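Local coordinates for chitin oligosaccharide binding protein NagB2 (Paenibacillus sp. FPU-7, PDB 7EHU) that binds chitin oligosaccharides such as diacetylchitobiose and triacetylchitotriose, probably as the extracellular solute-binding component of a sugar transporter, at residues Lys126-Thr134 and Gly312-Phe320; Tyr140-Val148 and Asp352-Gly360. All coordinates share one frame; numbering follows the deposited sequence.

Interaction 1 (Lys126-Thr134 and Gly312-Phe320). With NAG (2-acetamido-2-deoxy-beta-D-glucopyranose), chain B; NAG (2-acetamido-2-deoxy-beta-D-glucopyranose), chain C.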
# COMPACT_ATOMS: atom_id res chain seq x y z
N LYS A 126 -15.15 -10.06 -12.16
CA LYS A 126 -14.20 -10.97 -11.54
C LYS A 126 -13.42 -10.36 -10.39
O LYS A 126 -12.77 -11.09 -9.64
CB LYS A 126 -13.24 -11.51 -12.60
CG LYS A 126 -13.74 -12.69 -13.39
CD LYS A 126 -15.16 -12.61 -13.88
CE LYS A 126 -15.58 -13.95 -14.49
NZ LYS A 126 -16.83 -13.75 -15.21
N PHE A 127 -13.44 -9.05 -10.23
CA PHE A 127 -12.65 -8.38 -9.21
C PHE A 127 -13.49 -8.11 -7.97
O PHE A 127 -14.65 -7.75 -8.06
CB PHE A 127 -12.07 -7.07 -9.78
CG PHE A 127 -11.07 -7.32 -10.89
CD1 PHE A 127 -11.48 -7.51 -12.19
CD2 PHE A 127 -9.71 -7.42 -10.62
CE1 PHE A 127 -10.59 -7.76 -13.19
CE2 PHE A 127 -8.81 -7.68 -11.62
CZ PHE A 127 -9.24 -7.84 -12.90
N PHE A 128 -12.88 -8.24 -6.80
CA PHE A 128 -13.60 -7.89 -5.58
C PHE A 128 -14.13 -6.46 -5.65
O PHE A 128 -15.29 -6.20 -5.30
CB PHE A 128 -12.71 -8.06 -4.35
CG PHE A 128 -12.42 -9.49 -3.99
CD1 PHE A 128 -13.38 -10.29 -3.41
CD2 PHE A 128 -11.18 -10.04 -4.26
CE1 PHE A 128 -13.08 -11.61 -3.08
CE2 PHE A 128 -10.90 -11.35 -3.93
CZ PHE A 128 -11.85 -12.13 -3.36
N GLU A 129 -13.28 -5.51 -6.03
CA GLU A 129 -13.66 -4.10 -6.02
C GLU A 129 -12.85 -3.32 -7.04
O GLU A 129 -11.62 -3.23 -6.90
CB GLU A 129 -13.42 -3.48 -4.65
CG GLU A 129 -14.32 -3.95 -3.54
CD GLU A 129 -14.10 -3.23 -2.21
OE1 GLU A 129 -13.34 -2.23 -2.15
OE2 GLU A 129 -14.77 -3.62 -1.23
N LEU A 130 -13.53 -2.71 -8.01
CA LEU A 130 -12.88 -1.82 -8.96
C LEU A 130 -13.13 -0.34 -8.65
O LEU A 130 -12.69 0.53 -9.42
CB LEU A 130 -13.32 -2.14 -10.38
CG LEU A 130 -12.94 -3.52 -10.92
CD1 LEU A 130 -13.52 -3.74 -12.31
CD2 LEU A 130 -11.44 -3.68 -10.93
N ARG A 131 -13.78 -0.03 -7.53
CA ARG A 131 -14.22 1.33 -7.28
C ARG A 131 -13.05 2.34 -7.38
O ARG A 131 -13.24 3.43 -7.93
CB ARG A 131 -14.84 1.41 -5.88
CG ARG A 131 -15.45 2.74 -5.66
CD ARG A 131 -16.13 3.00 -4.40
NE ARG A 131 -16.69 4.34 -4.41
CZ ARG A 131 -15.97 5.46 -4.41
NH1 ARG A 131 -14.75 5.44 -4.91
NH2 ARG A 131 -16.57 6.63 -4.27
N GLU A 132 -11.86 2.02 -6.84
CA GLU A 132 -10.79 3.02 -6.83
C GLU A 132 -10.35 3.37 -8.25
O GLU A 132 -9.83 4.46 -8.50
CB GLU A 132 -9.59 2.55 -6.02
CG GLU A 132 -9.80 2.40 -4.51
CD GLU A 132 -8.54 2.55 -3.70
OE1 GLU A 132 -7.49 2.87 -4.27
OE2 GLU A 132 -8.58 2.32 -2.47
N PHE A 133 -10.53 2.45 -9.19
CA PHE A 133 -10.10 2.65 -10.56
C PHE A 133 -11.22 3.12 -11.46
O PHE A 133 -11.03 3.21 -12.68
CB PHE A 133 -9.48 1.36 -11.07
CG PHE A 133 -8.16 1.04 -10.44
CD1 PHE A 133 -7.00 1.62 -10.93
CD2 PHE A 133 -8.07 0.23 -9.34
CE1 PHE A 133 -5.77 1.34 -10.36
CE2 PHE A 133 -6.82 -0.05 -8.76
CZ PHE A 133 -5.69 0.51 -9.29
N THR A 134 -12.39 3.42 -10.91
CA THR A 134 -13.56 3.79 -11.69
C THR A 134 -13.81 5.29 -11.58
O THR A 134 -13.78 5.84 -10.49
CB THR A 134 -14.77 2.98 -11.22
OG1 THR A 134 -14.43 1.60 -11.31
CG2 THR A 134 -16.01 3.27 -12.05
N GLY A 312 -7.56 -0.82 4.31
CA GLY A 312 -7.40 -1.81 3.25
C GLY A 312 -8.26 -1.48 2.06
O GLY A 312 -9.09 -0.56 2.09
N GLY A 313 -8.07 -2.26 1.01
CA GLY A 313 -8.79 -2.07 -0.23
C GLY A 313 -8.05 -2.74 -1.38
O GLY A 313 -7.18 -3.58 -1.16
N TRP A 314 -8.42 -2.34 -2.59
CA TRP A 314 -7.80 -2.82 -3.82
C TRP A 314 -7.35 -1.56 -4.57
O TRP A 314 -8.15 -0.90 -5.22
CB TRP A 314 -8.74 -3.69 -4.63
CG TRP A 314 -8.94 -5.04 -3.99
CD1 TRP A 314 -8.23 -6.19 -4.25
CD2 TRP A 314 -9.89 -5.38 -2.97
NE1 TRP A 314 -8.68 -7.20 -3.47
CE2 TRP A 314 -9.70 -6.75 -2.68
CE3 TRP A 314 -10.88 -4.68 -2.29
CZ2 TRP A 314 -10.46 -7.43 -1.73
CZ3 TRP A 314 -11.65 -5.36 -1.34
CH2 TRP A 314 -11.42 -6.72 -1.07
N SER A 315 -6.10 -1.21 -4.41
CA SER A 315 -5.60 0.11 -4.77
C SER A 315 -4.53 0.13 -5.84
O SER A 315 -4.25 1.20 -6.36
CB SER A 315 -4.97 0.75 -3.53
OG SER A 315 -3.92 -0.09 -3.07
N ASN A 316 -3.85 -0.98 -6.11
CA ASN A 316 -2.65 -0.94 -6.94
C ASN A 316 -2.67 -2.05 -7.96
O ASN A 316 -2.96 -3.21 -7.64
CB ASN A 316 -1.40 -1.02 -6.05
CG ASN A 316 -0.10 -0.81 -6.83
OD1 ASN A 316 0.79 -1.66 -6.81
ND2 ASN A 316 0.00 0.32 -7.53
N GLY A 317 -2.37 -1.70 -9.20
CA GLY A 317 -2.31 -2.67 -10.27
C GLY A 317 -1.86 -2.02 -11.54
O GLY A 317 -1.10 -1.05 -11.47
N TYR A 318 -2.29 -2.50 -12.70
CA TYR A 318 -1.86 -1.95 -13.98
C TYR A 318 -2.96 -1.08 -14.59
O TYR A 318 -4.15 -1.43 -14.57
CB TYR A 318 -1.45 -3.07 -14.94
CG TYR A 318 -0.15 -3.69 -14.50
CD1 TYR A 318 1.04 -2.98 -14.58
CD2 TYR A 318 -0.10 -4.97 -13.94
CE1 TYR A 318 2.23 -3.52 -14.12
CE2 TYR A 318 1.09 -5.51 -13.49
CZ TYR A 318 2.24 -4.79 -13.58
OH TYR A 318 3.44 -5.26 -13.10
N GLY A 319 -2.52 0.06 -15.12
CA GLY A 319 -3.29 0.85 -16.05
C GLY A 319 -2.59 0.89 -17.40
O GLY A 319 -1.45 0.41 -17.56
N PHE A 320 -3.29 1.47 -18.38
CA PHE A 320 -2.91 1.36 -19.78
C PHE A 320 -3.06 2.71 -20.45
O PHE A 320 -4.00 3.45 -20.18
CB PHE A 320 -3.77 0.28 -20.46
CG PHE A 320 -3.72 -1.01 -19.71
CD1 PHE A 320 -2.68 -1.90 -19.93
CD2 PHE A 320 -4.62 -1.28 -18.69
CE1 PHE A 320 -2.56 -3.05 -19.18
CE2 PHE A 320 -4.51 -2.44 -17.94
CZ PHE A 320 -3.49 -3.33 -18.19
C1 NAG B . 3.33 -3.16 -3.55
C2 NAG B . 1.85 -2.86 -3.39
C3 NAG B . 1.60 -1.36 -3.24
C4 NAG B . 2.52 -0.74 -2.20
C5 NAG B . 3.96 -1.14 -2.52
C6 NAG B . 4.98 -0.64 -1.54
C7 NAG B . 0.39 -4.50 -4.55
C8 NAG B . -0.25 -4.84 -5.86
N2 NAG B . 1.11 -3.37 -4.54
O3 NAG B . 0.23 -1.19 -2.89
O4 NAG B . 2.44 0.68 -2.29
O5 NAG B . 4.05 -2.57 -2.52
O6 NAG B . 6.30 -0.97 -1.96
O7 NAG B . 0.26 -5.21 -3.56
C1 NAG C . 1.84 1.36 -1.23
C2 NAG C . 2.03 2.84 -1.47
C3 NAG C . 1.23 3.66 -0.45
C4 NAG C . -0.23 3.23 -0.46
C5 NAG C . -0.34 1.72 -0.25
C6 NAG C . -1.76 1.20 -0.34
C7 NAG C . 4.08 3.66 -2.53
C8 NAG C . 5.52 4.03 -2.33
N2 NAG C . 3.43 3.22 -1.45
O3 NAG C . 1.36 5.03 -0.79
O4 NAG C . -0.97 3.86 0.59
O5 NAG C . 0.45 1.05 -1.24
O6 NAG C . -2.33 1.47 -1.61
O7 NAG C . 3.52 3.76 -3.63
O HOH W 1 -11.05 -1.00 -3.05
O HOH W 2 -10.81 -0.66 -5.95

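Interaction 2 (Tyr140-Val148 and Asp352-Gly360). With NAG (2-acetamido-2-deoxy-beta-D-glucopyranose), chain C; NAG (2-acetamido-2-deoxy-beta-D-glucopyranose), chain B.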
# COMPACT_ATOMS: atom_id res chain seq x y z
N TYR A 140 -10.50 2.30 -15.35
CA TYR A 140 -9.24 2.79 -15.90
C TYR A 140 -8.01 2.07 -15.37
O TYR A 140 -6.89 2.48 -15.67
CB TYR A 140 -9.12 4.29 -15.64
CG TYR A 140 -10.08 5.11 -16.46
CD1 TYR A 140 -9.89 5.31 -17.83
CD2 TYR A 140 -11.19 5.71 -15.86
CE1 TYR A 140 -10.76 6.08 -18.58
CE2 TYR A 140 -12.07 6.48 -16.60
CZ TYR A 140 -11.84 6.68 -17.95
OH TYR A 140 -12.74 7.44 -18.66
N GLY A 141 -8.18 0.98 -14.64
CA GLY A 141 -7.06 0.16 -14.21
C GLY A 141 -7.60 -1.06 -13.50
O GLY A 141 -8.79 -1.13 -13.18
N LEU A 142 -6.71 -2.02 -13.24
CA LEU A 142 -7.11 -3.31 -12.70
C LEU A 142 -6.20 -3.66 -11.53
O LEU A 142 -4.99 -3.84 -11.72
CB LEU A 142 -7.06 -4.41 -13.76
CG LEU A 142 -7.98 -4.14 -14.95
CD1 LEU A 142 -7.73 -5.16 -16.05
CD2 LEU A 142 -9.46 -4.15 -14.58
N PRO A 143 -6.73 -3.77 -10.32
CA PRO A 143 -5.86 -4.04 -9.18
C PRO A 143 -5.24 -5.42 -9.34
O PRO A 143 -5.89 -6.37 -9.77
CB PRO A 143 -6.83 -4.00 -7.99
CG PRO A 143 -8.17 -4.28 -8.56
CD PRO A 143 -8.15 -3.70 -9.94
N GLU A 144 -3.96 -5.52 -8.96
CA GLU A 144 -3.21 -6.78 -9.01
C GLU A 144 -3.42 -7.62 -7.76
O GLU A 144 -3.37 -8.85 -7.83
CB GLU A 144 -1.71 -6.44 -9.15
CG GLU A 144 -0.77 -7.60 -8.96
CD GLU A 144 0.70 -7.28 -9.15
OE1 GLU A 144 1.05 -6.23 -9.70
OE2 GLU A 144 1.51 -8.12 -8.75
N ALA A 145 -3.65 -6.96 -6.63
CA ALA A 145 -3.79 -7.61 -5.34
C ALA A 145 -4.68 -6.72 -4.49
O ALA A 145 -4.93 -5.57 -4.83
CB ALA A 145 -2.43 -7.77 -4.65
N GLY A 146 -5.16 -7.27 -3.38
CA GLY A 146 -5.72 -6.49 -2.30
C GLY A 146 -4.68 -6.20 -1.23
O GLY A 146 -3.59 -6.76 -1.25
N PHE A 147 -5.02 -5.32 -0.29
CA PHE A 147 -4.14 -5.08 0.85
C PHE A 147 -4.97 -4.76 2.09
O PHE A 147 -6.10 -4.27 2.00
CB PHE A 147 -3.12 -3.93 0.61
CG PHE A 147 -3.71 -2.55 0.79
CD1 PHE A 147 -4.48 -1.94 -0.21
CD2 PHE A 147 -3.51 -1.87 1.97
CE1 PHE A 147 -5.02 -0.69 -0.02
CE2 PHE A 147 -4.06 -0.60 2.16
CZ PHE A 147 -4.83 -0.03 1.18
N VAL A 148 -4.37 -5.05 3.24
CA VAL A 148 -4.70 -4.38 4.49
C VAL A 148 -3.38 -3.92 5.10
O VAL A 148 -2.30 -4.43 4.75
CB VAL A 148 -5.46 -5.28 5.49
CG1 VAL A 148 -6.87 -5.54 4.99
CG2 VAL A 148 -4.72 -6.56 5.79
N ASP A 352 3.98 -16.34 -2.66
CA ASP A 352 4.36 -15.10 -2.03
C ASP A 352 3.31 -14.57 -1.11
O ASP A 352 3.45 -13.44 -0.62
CB ASP A 352 4.67 -14.03 -3.06
CG ASP A 352 6.10 -13.94 -3.33
OD1 ASP A 352 6.90 -14.70 -2.71
OD2 ASP A 352 6.42 -13.05 -4.11
N ASN A 353 2.26 -15.35 -0.86
CA ASN A 353 1.24 -14.92 0.06
C ASN A 353 0.66 -13.60 -0.41
O ASN A 353 0.26 -12.78 0.41
CB ASN A 353 1.79 -14.82 1.49
CG ASN A 353 1.80 -16.17 2.18
OD1 ASN A 353 0.79 -16.60 2.73
ND2 ASN A 353 2.91 -16.86 2.10
N ARG A 354 0.64 -13.40 -1.74
CA ARG A 354 0.06 -12.19 -2.31
C ARG A 354 -1.47 -12.33 -2.36
O ARG A 354 -2.00 -13.34 -2.82
CB ARG A 354 0.68 -11.87 -3.67
CG ARG A 354 2.25 -11.77 -3.68
CD ARG A 354 2.89 -10.76 -4.67
NE ARG A 354 2.77 -11.21 -6.07
CZ ARG A 354 3.53 -12.14 -6.64
NH1 ARG A 354 4.52 -12.77 -5.99
NH2 ARG A 354 3.29 -12.49 -7.89
N VAL A 355 -2.16 -11.32 -1.87
CA VAL A 355 -3.60 -11.31 -1.63
C VAL A 355 -4.37 -11.12 -2.93
O VAL A 355 -4.17 -10.10 -3.59
CB VAL A 355 -3.91 -10.14 -0.68
CG1 VAL A 355 -5.39 -9.89 -0.55
CG2 VAL A 355 -3.26 -10.33 0.68
N PRO A 356 -5.27 -12.04 -3.34
CA PRO A 356 -5.91 -11.89 -4.65
C PRO A 356 -6.74 -10.62 -4.79
O PRO A 356 -7.37 -10.14 -3.84
CB PRO A 356 -6.81 -13.12 -4.76
CG PRO A 356 -6.11 -14.13 -3.91
CD PRO A 356 -5.56 -13.37 -2.75
N SER A 357 -6.77 -10.10 -6.02
CA SER A 357 -7.76 -9.11 -6.40
C SER A 357 -8.96 -9.71 -7.11
O SER A 357 -9.97 -9.01 -7.29
CB SER A 357 -7.14 -8.05 -7.30
OG SER A 357 -6.65 -8.67 -8.47
N MET A 358 -8.88 -10.97 -7.54
CA MET A 358 -9.93 -11.66 -8.28
C MET A 358 -10.57 -12.70 -7.38
O MET A 358 -9.91 -13.28 -6.51
CB MET A 358 -9.30 -12.36 -9.49
CG MET A 358 -8.80 -11.35 -10.53
SD MET A 358 -8.04 -12.13 -11.95
CE MET A 358 -9.54 -12.74 -12.77
N LYS A 359 -11.86 -12.92 -7.59
CA LYS A 359 -12.66 -13.83 -6.78
C LYS A 359 -12.43 -15.29 -7.15
O LYS A 359 -12.15 -15.63 -8.28
CB LYS A 359 -14.15 -13.54 -7.00
CG LYS A 359 -14.60 -12.13 -6.62
CD LYS A 359 -16.02 -11.86 -7.05
CE LYS A 359 -16.29 -10.41 -7.27
NZ LYS A 359 -17.58 -10.16 -7.94
N GLY A 360 -12.60 -16.17 -6.16
CA GLY A 360 -12.62 -17.59 -6.44
C GLY A 360 -11.31 -18.33 -6.38
O GLY A 360 -11.28 -19.51 -6.76
C1 NAG C . 1.84 1.36 -1.23
C2 NAG C . 2.03 2.84 -1.47
C3 NAG C . 1.23 3.66 -0.45
C4 NAG C . -0.23 3.23 -0.46
C5 NAG C . -0.34 1.72 -0.25
C6 NAG C . -1.76 1.20 -0.34
C7 NAG C . 4.08 3.66 -2.53
C8 NAG C . 5.52 4.03 -2.33
N2 NAG C . 3.43 3.22 -1.45
O3 NAG C . 1.36 5.03 -0.79
O4 NAG C . -0.97 3.86 0.59
O5 NAG C . 0.45 1.05 -1.24
O6 NAG C . -2.33 1.47 -1.61
O7 NAG C . 3.52 3.76 -3.63
C1 NAG B . 3.33 -3.16 -3.55
C2 NAG B . 1.85 -2.86 -3.39
C3 NAG B . 1.60 -1.36 -3.24
C4 NAG B . 2.52 -0.74 -2.20
C5 NAG B . 3.96 -1.14 -2.52
C6 NAG B . 4.98 -0.64 -1.54
C7 NAG B . 0.39 -4.50 -4.55
C8 NAG B . -0.25 -4.84 -5.86
N2 NAG B . 1.11 -3.37 -4.54
O3 NAG B . 0.23 -1.19 -2.89
O4 NAG B . 2.44 0.68 -2.29
O5 NAG B . 4.05 -2.57 -2.52
O6 NAG B . 6.30 -0.97 -1.96
O7 NAG B . 0.26 -5.21 -3.56
O HOH W 3 1.67 -10.69 -9.33

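Interaction 1 (Lys126-Thr134 and Gly312-Phe320)
Trp-314 lies against Phe-128 and Glu-129 where the loop 126-134 packs on strand 309-320, a central strand in this periplasmic-binding-protein fold. The indole carries most of the contact. Phe-128 CB sits over one face of the Trp-314 six-membered ring, 3.7 Å from the centroid, in a CH-pi contact. The two rings lie at 23° to each other, offset so far that little of one covers the other. The extended Glu-129 side chain crosses the indole at about a right angle, with CD 3.4 Å from Trp-314 CZ3. Phe-128 and Glu-129 are exposed, so this part of the contact faces solvent.

Phe-133 and Ser-315 are the buried part. Phe-133 pushes its ring end toward the strand, with CZ 3.3 Å from Ser-315 O and the backbone N of Asn-316 at the ring edge. Glu-132, partly exposed, reaches the same serine, its OE1 3.4 Å from Ser-315 CB.

No direct hydrogen bond joins the segments; two waters do this work. Water 2 donates to Glu-129 O and Trp-314 O and accepts from Glu-132 N. Water 1 donates to Glu-129 OE1 and accepts from Trp-314 N.

The strand also serves the glycan pocket. Ser-315 OG is hydrogen-bonded to O6 of the chain C sugar. With CG anti to the backbone N (chi1 -173°), Asn-316 turns to the chain B sugar, whose N2 donates to Asn-316 OD1 at 2.9 Å and 166°.

Interaction 2 (Tyr140-Val148 and Asp352-Gly360)
The glycan pocket of this solute-binding protein is lined in part by strand 138-154, and the loop 352-360 is hydrogen-bonded to that strand where it turns a corner at Glu-144. Two hydrogen bonds join the segments. Ser-357 OG donates to Pro-143 O at 2.7 Å, from above the carbonyl plane. Its chi1 of 61° places OG between the backbone N and the carbonyl carbon, and from there it also comes within 3.3 Å of Glu-144 O. Past the corner, Gly-146 N donates to Val-355 O at 3.0 Å, again tilted out of the carbonyl plane. Val-355 CB lies 3.4 Å from Gly-146 O, so its side chain covers that peptide.

Charge is bridged by water. In the Arg-354 conformer described, one of two, Glu-144 OE2 and Arg-354 NE are 4.3 Å apart, beyond a salt bridge, but water 3 donates to Glu-144 OE2 and accepts from Arg-354 NH2. In the same conformer Arg-354 NH1 forms a salt bridge with Asp-352 OD2, though the hydrogen bond within it is weak.

The sugars lie on the strand side of the contact. Ala-145 CB is 3.8 Å from the acetyl C8 of the chain B sugar. The Phe-147 ring puts one face under C6 of the chain C sugar, with CZ 3.6 Å away. A serine in place of Phe-147 would probably leave that C6 without its apolar platform and open a gap beneath the sugar.

Around the contact, strand 309-320 pairs with strand 138-154, and Trp-314 touches both Pro-143 and Ser-357. Gln-345 of helix 342-352 accepts from the backbone N of Ser-357 and Met-358, while Thr-46 of helix 44-60 meets Glu-144 and Asp-352.

From the N terminus, the chain reaches loop 126-134 first and then strand segment 140-148. It passes through many helices before returning at strand segment 312-320, where interaction 1 closes a loop of 177 residues. After two more helices it arrives at loop 352-360, and interaction 2 closes a loop of 203. The segments alternate, so the two closures cross and neither nests in the other. Segments 140-148 and 312-320 lie on antiparallel neighbouring strands, and Asn-316 O lies 2.8 Å from Glu-144 N, a probable hydrogen bond. Together the contacts tie two loops to this strand pair, and both reach the same two sugars.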